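Local coordinates for particle-associated lyase (Acinetobacter bacteriophage AP22, PDB 4Y9V), which binds the capsular saccharide of Acinetobacter baumannii and, as the tailspike lyase of the phage, probably degrades that capsule, at residues D129-K132 with N133-Q136. Numbering follows the deposited sequence.
With EDO (1,2-ethanediol), chain D.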
ATOM      1  N   ASP A 129       8.810  34.637  10.708  1.00  7.51           N
ATOM      2  CA  ASP A 129       7.995  34.053   9.665  1.00  7.31           C
ATOM      3  C   ASP A 129       8.349  32.557   9.511  1.00  7.17           C
ATOM      4  O   ASP A 129       9.522  32.168   9.541  1.00  9.27           O
ATOM      5  CB  ASP A 129       8.219  34.794   8.368  1.00  8.40           C
ATOM      6  CG  ASP A 129       7.740  36.249   8.375  1.00 10.13           C
ATOM      7  OD1 ASP A 129       6.895  36.620   9.186  1.00  9.95           O
ATOM      8  OD2 ASP A 129       8.212  36.999   7.500  1.00 15.02           O
ATOM      9  N   ILE A 130       7.332  31.757   9.343  1.00  6.50           N
ATOM     10  CA  ILE A 130       7.429  30.307   9.105  1.00  6.26           C
ATOM     11  C   ILE A 130       7.135  30.030   7.633  1.00  6.46           C
ATOM     12  O   ILE A 130       6.121  30.517   7.108  1.00  6.87           O
ATOM     13  CB  ILE A 130       6.477  29.569  10.037  1.00  6.22           C
ATOM     14  CG1 ILE A 130       6.898  29.716  11.505  1.00  6.75           C
ATOM     15  CG2 ILE A 130       6.375  28.096   9.635  1.00  6.71           C
ATOM     16  CD1 ILE A 130       5.891  29.188  12.480  1.00  7.10           C
ATOM     17  N   VAL A 131       7.994  29.244   7.012  1.00  6.53           N
ATOM     18  CA  VAL A 131       7.918  28.890   5.598  1.00  6.77           C
ATOM     19  C   VAL A 131       7.479  27.438   5.448  1.00  6.21           C
ATOM     20  O   VAL A 131       8.137  26.500   5.930  1.00  6.58           O
ATOM     21  CB  VAL A 131       9.262  29.116   4.910  1.00  8.38           C
ATOM     22  CG1 VAL A 131       9.176  28.730   3.426  1.00  9.55           C
ATOM     23  CG2 VAL A 131       9.703  30.572   5.075  1.00 11.60           C
ATOM     24  N   LYS A 132       6.370  27.238   4.727  1.00  6.73           N
ATOM     25  CA  LYS A 132       5.781  25.924   4.460  0.52  6.66           C
ATOM     26  C   LYS A 132       6.839  24.989   3.887  1.00  6.36           C
ATOM     27  O   LYS A 132       7.557  25.311   2.937  1.00  7.21           O
ATOM     28  CB  LYS A 132       4.582  26.070   3.509  0.52  7.62           C
ATOM     29  CG  LYS A 132       3.939  24.765   3.058  0.52  7.78           C
ATOM     30  CD  LYS A 132       2.706  24.853   2.161  0.52 10.23           C
ATOM     31  CE  LYS A 132       2.109  23.476   1.867  0.52 10.35           C
ATOM     32  NZ  LYS A 132       0.702  23.483   1.403  0.52 13.53           N
ATOM     33  N   ASN A 133       6.897  23.794   4.473  1.00  6.62           N
ATOM     34  CA  ASN A 133       7.742  22.684   4.073  1.00  6.90           C
ATOM     35  C   ASN A 133       9.228  22.922   4.290  1.00  7.92           C
ATOM     36  O   ASN A 133      10.004  22.091   3.874  1.00 11.59           O
ATOM     37  CB  ASN A 133       7.448  22.233   2.624  1.00  8.51           C
ATOM     38  CG  ASN A 133       6.057  21.658   2.512  1.00  9.70           C
ATOM     39  OD1 ASN A 133       5.570  20.961   3.391  1.00 11.77           O
ATOM     40  ND2 ASN A 133       5.434  21.962   1.367  1.00 15.59           N
ATOM     41  N   GLN A 134       9.606  24.014   4.954  1.00  6.63           N
ATOM     42  CA  GLN A 134      10.990  24.389   5.069  1.00  7.13           C
ATOM     43  C   GLN A 134      11.394  24.639   6.516  1.00  6.71           C
ATOM     44  O   GLN A 134      12.394  24.089   6.989  1.00  8.06           O
ATOM     45  CB  GLN A 134      11.355  25.590   4.181  1.00  7.88           C
ATOM     46  CG  GLN A 134      11.097  25.280   2.714  1.00  9.53           C
ATOM     47  CD  GLN A 134      11.584  26.289   1.759  1.00 10.66           C
ATOM     48  OE1 GLN A 134      12.245  27.251   2.121  1.00 12.95           O
ATOM     49  NE2 GLN A 134      11.331  26.046   0.498  1.00 14.05           N
ATOM     50  N   SER A 135      10.656  25.471   7.249  1.00  6.61           N
ATOM     51  CA  SER A 135      11.069  25.822   8.577  1.00  6.40           C
ATOM     52  C   SER A 135      10.973  24.623   9.545  1.00  5.57           C
ATOM     53  O   SER A 135      10.040  23.846   9.499  1.00  6.39           O
ATOM     54  CB  SER A 135      10.172  26.918   9.147  1.00  6.64           C
ATOM     55  OG  SER A 135      10.200  28.096   8.371  1.00  7.59           O
ATOM     56  N   GLN A 136      11.938  24.594  10.477  1.00  5.74           N
ATOM     57  CA  GLN A 136      11.929  23.680  11.621  1.00  5.69           C
ATOM     58  C   GLN A 136      12.129  24.452  12.926  1.00  5.63           C
ATOM     59  O   GLN A 136      12.421  23.846  13.960  1.00  5.89           O
ATOM     60  CB  GLN A 136      12.937  22.554  11.496  1.00  5.74           C
ATOM     61  CG  GLN A 136      14.393  23.010  11.477  1.00  6.48           C
ATOM     62  CD  GLN A 136      15.340  21.855  11.208  1.00  6.24           C
ATOM     63  OE1 GLN A 136      15.478  20.952  12.044  1.00  6.68           O
ATOM     64  NE2 GLN A 136      15.940  21.808  10.056  1.00  7.70           N
TER
HETATM   65  C1  EDO D 802      -4.105  21.397   0.767  1.00  8.47           C
HETATM   66  O1  EDO D 802      -4.361  22.560   0.098  1.00  9.63           O
HETATM   67  C2  EDO D 802      -2.687  20.940   0.651  1.00  8.61           C
HETATM   68  O2  EDO D 802      -1.835  21.786   1.401  1.00 11.29           O
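The carbonyl oxygen of V131 accepts two backbone N-H groups, from Q134 N and S135 N, each at 3.0 Å. The first bond closes a type II beta turn, V131-Q134, with N133 at the third position in a left-handed conformation (phi 68°); its donor stands above the carbonyl plane. The bond from S135 N lies in that plane and is nearly straight. The same two residues are joined again in the reverse sense: V131 N donates to S135 OG at 2.8 Å, almost linearly. With OG beside the backbone N of S135 and anti to its carbonyl carbon (chi1 -60°), the hydroxyl faces V131 N. I130 CG2 lies 4.0 Å from S135 CB and equally far from its OG. The turn belongs to the loop joining strands 113-125 and 137-139 in the Ig-like domain, where N133 packs on Y394 of a second subunit. K132 and N133 run alongside each other; N133 OD1 accepts a hydrogen bond from R342 NH2 of the same chain, while in one of two K132 conformers ND2 lies 3.6 Å from K132 CG. The extended Q134 side chain crosses that of V131 at an angle, with OE1 3.6 Å from V131 CG1.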